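Local coordinates for protein AmbC (Sorangium cellulosum, PDB 5O15) that acts as a bifunctional dehydratase-cyclase domain of ambruticin polyketide biosynthesis, probably dehydrating the growing chain and then closing an oxygen heterocycle on it, at residues A96-T102 with A115-D121; K18-L22 with Q205-L209. The contacts are given in a common frame with arbitrary orientation. Residues are numbered along the deposited sequence.

Interaction 1 of 2, residues A96-T102 with A115-D121; sequences AVTLQVT and AVHSRPD
Strands 96-102 and 115-120 form an antiparallel beta hairpin, their axes 4.5 Å apart at closest and their N-to-C directions at 148°, both extended. A115 opens a hydrogen-bonded pair with T102: A115 N to T102 O is 3.0 Å and T102 N to A115 O 2.9 Å. V116 faces V101 in a non-hydrogen-bonded pair, both with t chi1, CG2 to CG2 4.3 Å. H117 pairs with Q100 through two 2.9 Å bonds, Q100 N to H117 O and H117 N to Q100 O; its ring (chi1 -36°) slants back along the strand, placing NE2 3.1 Å from T102 OG1 in a hydrogen bond. S118 lies opposite L99 and turns its hydroxyl to H131 on strand 129-137. R119 pairs with T98 (T98 N to R119 O 2.8 Å, R119 N to T98 O 3.0 Å), its p rotamer laying CG 4.0 Å from T98 CB. P120, opposite V97, points its CB away, and D121 N reaches the less surely placed A96 O at 3.0 Å. In this part of the double hotdog sheet, backbone bonds thus set the register, while L99, V101 and V116, beside S118, turn a mainly apolar face to helix 61-75 and the more polar face stays partly exposed.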
# COMPACT_ATOMS: atom_id res chain seq x y z
N ALA A 96 -11.09 4.07 17.36
CA ALA A 96 -9.77 3.47 17.18
C ALA A 96 -9.89 1.96 17.12
O ALA A 96 -10.85 1.37 17.62
CB ALA A 96 -8.83 3.88 18.31
N VAL A 97 -8.91 1.35 16.47
CA VAL A 97 -8.76 -0.09 16.48
C VAL A 97 -7.40 -0.41 17.09
O VAL A 97 -6.43 0.33 16.95
CB VAL A 97 -8.90 -0.75 15.09
CG1 VAL A 97 -10.28 -0.49 14.51
CG2 VAL A 97 -7.84 -0.25 14.17
N THR A 98 -7.35 -1.53 17.77
CA THR A 98 -6.10 -2.07 18.25
C THR A 98 -5.53 -2.96 17.15
O THR A 98 -6.27 -3.67 16.46
CB THR A 98 -6.34 -2.89 19.53
OG1 THR A 98 -6.94 -2.06 20.52
CG2 THR A 98 -5.05 -3.37 20.12
N LEU A 99 -4.22 -2.93 17.00
CA LEU A 99 -3.51 -3.69 15.99
C LEU A 99 -2.60 -4.71 16.65
O LEU A 99 -2.07 -4.50 17.75
CB LEU A 99 -2.62 -2.76 15.17
CG LEU A 99 -3.32 -1.63 14.42
CD1 LEU A 99 -2.29 -0.77 13.70
CD2 LEU A 99 -4.27 -2.23 13.43
N GLN A 100 -2.35 -5.80 15.91
CA GLN A 100 -1.33 -6.75 16.33
C GLN A 100 -0.66 -7.30 15.09
O GLN A 100 -1.34 -7.69 14.14
CB GLN A 100 -1.91 -7.88 17.16
CG GLN A 100 -0.85 -8.70 17.86
CD GLN A 100 -1.41 -9.73 18.79
OE1 GLN A 100 -1.17 -10.93 18.62
NE2 GLN A 100 -2.13 -9.28 19.79
N VAL A 101 0.66 -7.33 15.09
CA VAL A 101 1.42 -8.03 14.07
C VAL A 101 2.13 -9.18 14.74
O VAL A 101 2.91 -8.97 15.68
CB VAL A 101 2.41 -7.12 13.35
CG1 VAL A 101 3.05 -7.89 12.25
CG2 VAL A 101 1.69 -5.85 12.78
N THR A 102 1.86 -10.38 14.27
CA THR A 102 2.51 -11.59 14.79
C THR A 102 3.61 -11.97 13.80
O THR A 102 3.42 -11.93 12.59
CB THR A 102 1.48 -12.72 15.03
OG1 THR A 102 0.75 -13.03 13.86
CG2 THR A 102 0.48 -12.34 16.06
N ALA A 115 1.48 -12.22 10.35
CA ALA A 115 0.08 -11.90 10.13
C ALA A 115 -0.21 -10.54 10.75
O ALA A 115 0.47 -10.13 11.69
CB ALA A 115 -0.88 -12.95 10.70
N VAL A 116 -1.21 -9.83 10.21
CA VAL A 116 -1.66 -8.54 10.72
C VAL A 116 -3.12 -8.68 11.10
O VAL A 116 -3.92 -9.13 10.29
CB VAL A 116 -1.50 -7.45 9.65
CG1 VAL A 116 -1.96 -6.11 10.20
CG2 VAL A 116 -0.07 -7.41 9.16
N HIS A 117 -3.47 -8.22 12.31
CA HIS A 117 -4.80 -8.38 12.88
C HIS A 117 -5.26 -7.07 13.50
O HIS A 117 -4.44 -6.24 13.88
CB HIS A 117 -4.74 -9.37 14.02
CG HIS A 117 -3.78 -10.46 13.78
ND1 HIS A 117 -4.21 -11.65 13.30
CD2 HIS A 117 -2.43 -10.56 13.90
CE1 HIS A 117 -3.21 -12.50 13.22
NE2 HIS A 117 -2.10 -11.86 13.57
N SER A 118 -6.57 -6.94 13.67
CA SER A 118 -7.09 -5.81 14.42
C SER A 118 -8.30 -6.24 15.23
O SER A 118 -8.90 -7.28 14.97
CB SER A 118 -7.45 -4.64 13.52
OG SER A 118 -8.72 -4.81 12.97
N ARG A 119 -8.64 -5.41 16.20
CA ARG A 119 -9.88 -5.57 16.93
C ARG A 119 -10.37 -4.20 17.36
O ARG A 119 -9.55 -3.29 17.56
CB ARG A 119 -9.71 -6.49 18.15
CG ARG A 119 -8.90 -5.93 19.28
CD ARG A 119 -8.84 -6.89 20.50
NE ARG A 119 -8.22 -6.19 21.62
CZ ARG A 119 -7.61 -6.76 22.65
NH1 ARG A 119 -7.50 -8.09 22.75
NH2 ARG A 119 -7.09 -5.99 23.59
N PRO A 120 -11.69 -4.00 17.51
CA PRO A 120 -12.18 -2.69 17.94
C PRO A 120 -11.57 -2.30 19.28
O PRO A 120 -11.41 -3.12 20.18
CB PRO A 120 -13.70 -2.89 18.05
CG PRO A 120 -14.01 -4.06 17.18
CD PRO A 120 -12.78 -4.94 17.21
N ASP A 121 -11.23 -1.02 19.41
CA ASP A 121 -10.52 -0.53 20.58
C ASP A 121 -11.49 -0.45 21.75
O ASP A 121 -12.61 0.04 21.61
CB ASP A 121 -9.93 0.84 20.27
CG ASP A 121 -9.13 1.42 21.41
OD1 ASP A 121 -8.12 0.81 21.82
OD2 ASP A 121 -9.51 2.51 21.89

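Interaction 2 of 2, residues K18-L22 with Q205-L209; sequences KHPWL and QDFGL
Two segments without strand pairing meet side chain to side chain: the loop K18-L22, and Q205-L209, where a short 3-10 turn ends and the chain extends at F207 (phi/psi -105/160). The nearest CA atoms, of H19 and D206, are 6.3 Å apart. F207, chi1 -70° and chi2 -86°, sends its ring among H19, P20 and W21. P20 CG lies 3.8 Å from the ring centroid, 13° off the normal, a CH-pi contact over the face. The F207 edge meets the face of the W21 six-membered ring in a T-shaped pair, centroids 5.0 Å apart and planes at 75°, with CE1 of F207 3.8 Å from CZ2 of W21 (chi1 -65°, chi2 -19°). H19, t at chi1 (-166°), brings NE2 to 4.0 Å from CD1 of F207, completing the aromatic cluster, while its ND1 accepts W21 N at 3.0 Å and so pins the turn of its own loop. P20 CG also approaches CB of D206 (3.6 Å). No direct hydrogen bond crosses; one water bridges K18 O (2.9 Å) and D206 O (2.8 Å). The contact joins the two hotdog halves of the double hotdog fold. E66 of helix 61-75 ties both loops, bonding H19 NE2 and the amides of G208 and L209, while W21 rests on A63 of that helix, L40 of strand 34-41 and P211 of helix 211-225.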
# COMPACT_ATOMS: atom_id res chain seq x y z
N LYS A 18 10.51 4.33 16.15
CA LYS A 18 9.13 4.32 16.62
C LYS A 18 8.22 4.25 15.41
O LYS A 18 8.69 4.32 14.27
CB LYS A 18 8.84 5.58 17.45
CG LYS A 18 7.45 5.64 18.10
CD LYS A 18 7.08 4.34 18.84
CE LYS A 18 5.74 4.46 19.55
NZ LYS A 18 4.58 4.54 18.60
N HIS A 19 6.92 4.13 15.64
CA HIS A 19 5.95 4.08 14.57
C HIS A 19 4.65 4.69 15.06
O HIS A 19 4.30 4.51 16.23
CB HIS A 19 5.69 2.62 14.17
CG HIS A 19 4.97 2.51 12.87
ND1 HIS A 19 3.60 2.56 12.76
CD2 HIS A 19 5.45 2.45 11.60
CE1 HIS A 19 3.26 2.49 11.49
NE2 HIS A 19 4.37 2.43 10.77
N PRO A 20 3.89 5.36 14.19
CA PRO A 20 2.64 5.98 14.65
C PRO A 20 1.61 5.01 15.13
O PRO A 20 0.73 5.41 15.91
CB PRO A 20 2.13 6.72 13.41
CG PRO A 20 3.29 6.92 12.56
CD PRO A 20 4.25 5.82 12.84
N TRP A 21 1.65 3.76 14.67
CA TRP A 21 0.60 2.79 14.89
C TRP A 21 1.04 1.56 15.66
O TRP A 21 0.22 0.66 15.90
CB TRP A 21 0.03 2.33 13.55
CG TRP A 21 -0.67 3.38 12.75
CD1 TRP A 21 -1.18 4.57 13.19
CD2 TRP A 21 -0.95 3.32 11.36
NE1 TRP A 21 -1.77 5.25 12.16
CE2 TRP A 21 -1.65 4.48 11.03
CE3 TRP A 21 -0.69 2.38 10.37
CZ2 TRP A 21 -2.08 4.73 9.76
CZ3 TRP A 21 -1.12 2.63 9.10
CH2 TRP A 21 -1.81 3.79 8.80
N LEU A 22 2.32 1.45 16.00
CA LEU A 22 2.84 0.32 16.75
C LEU A 22 3.64 0.90 17.89
O LEU A 22 4.57 1.69 17.65
CB LEU A 22 3.68 -0.60 15.85
CG LEU A 22 2.93 -1.33 14.73
CD1 LEU A 22 3.87 -2.07 13.81
CD2 LEU A 22 1.88 -2.25 15.25
N GLN A 205 7.24 11.66 7.50
CA GLN A 205 8.48 11.25 8.14
C GLN A 205 8.28 10.25 9.27
O GLN A 205 9.26 9.63 9.69
CB GLN A 205 9.20 12.49 8.67
CG GLN A 205 8.34 13.35 9.59
CD GLN A 205 9.02 14.65 9.95
OE1 GLN A 205 10.24 14.71 10.09
NE2 GLN A 205 8.23 15.72 10.09
N ASP A 206 7.04 10.07 9.75
CA ASP A 206 6.76 9.15 10.85
C ASP A 206 6.58 7.71 10.37
O ASP A 206 6.63 6.79 11.19
CB ASP A 206 5.50 9.60 11.59
CG ASP A 206 5.61 11.00 12.20
OD1 ASP A 206 6.73 11.47 12.49
OD2 ASP A 206 4.55 11.63 12.39
N PHE A 207 6.35 7.51 9.07
CA PHE A 207 6.07 6.19 8.52
C PHE A 207 7.30 5.68 7.78
O PHE A 207 8.17 6.45 7.37
CB PHE A 207 4.88 6.26 7.55
CG PHE A 207 3.55 6.51 8.21
CD1 PHE A 207 2.81 5.45 8.70
CD2 PHE A 207 3.05 7.78 8.39
CE1 PHE A 207 1.60 5.66 9.32
CE2 PHE A 207 1.84 7.99 9.03
CZ PHE A 207 1.12 6.92 9.48
N GLY A 208 7.35 4.37 7.60
CA GLY A 208 8.34 3.82 6.69
C GLY A 208 8.05 4.28 5.27
O GLY A 208 8.89 4.92 4.62
N LEU A 209 6.86 3.96 4.78
CA LEU A 209 6.34 4.50 3.54
C LEU A 209 4.88 4.82 3.77
O LEU A 209 4.05 3.93 3.94
CB LEU A 209 6.54 3.51 2.40
CG LEU A 209 6.05 3.99 1.04
CD1 LEU A 209 6.65 5.34 0.64
CD2 LEU A 209 6.34 2.95 -0.01
O HOH W 1 8.16 4.46 11.44

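Interaction 1 is local, closing a hairpin within the first hotdog half, whereas interaction 2 brings together loops 183 residues apart, and the hairpin is nested inside that long span. Both are partly buried. In 96-102/115-121 backbone hydrogen bonds dominate, with a mainly apolar face against helix 61-75 and a more polar, partly exposed face; 18-22/205-209 relies on aromatic and proline packing plus a water bridge, its buried W21 and F207 bordered by exposed K18 and D206. Helix 61-75 underlies both, touching L99, V101 and V116 of the sheet and anchoring the two loops through E66. The contacts, about 16 Å apart between centres, also meet directly, L99 CD1 packing 3.6 Å from W21 O.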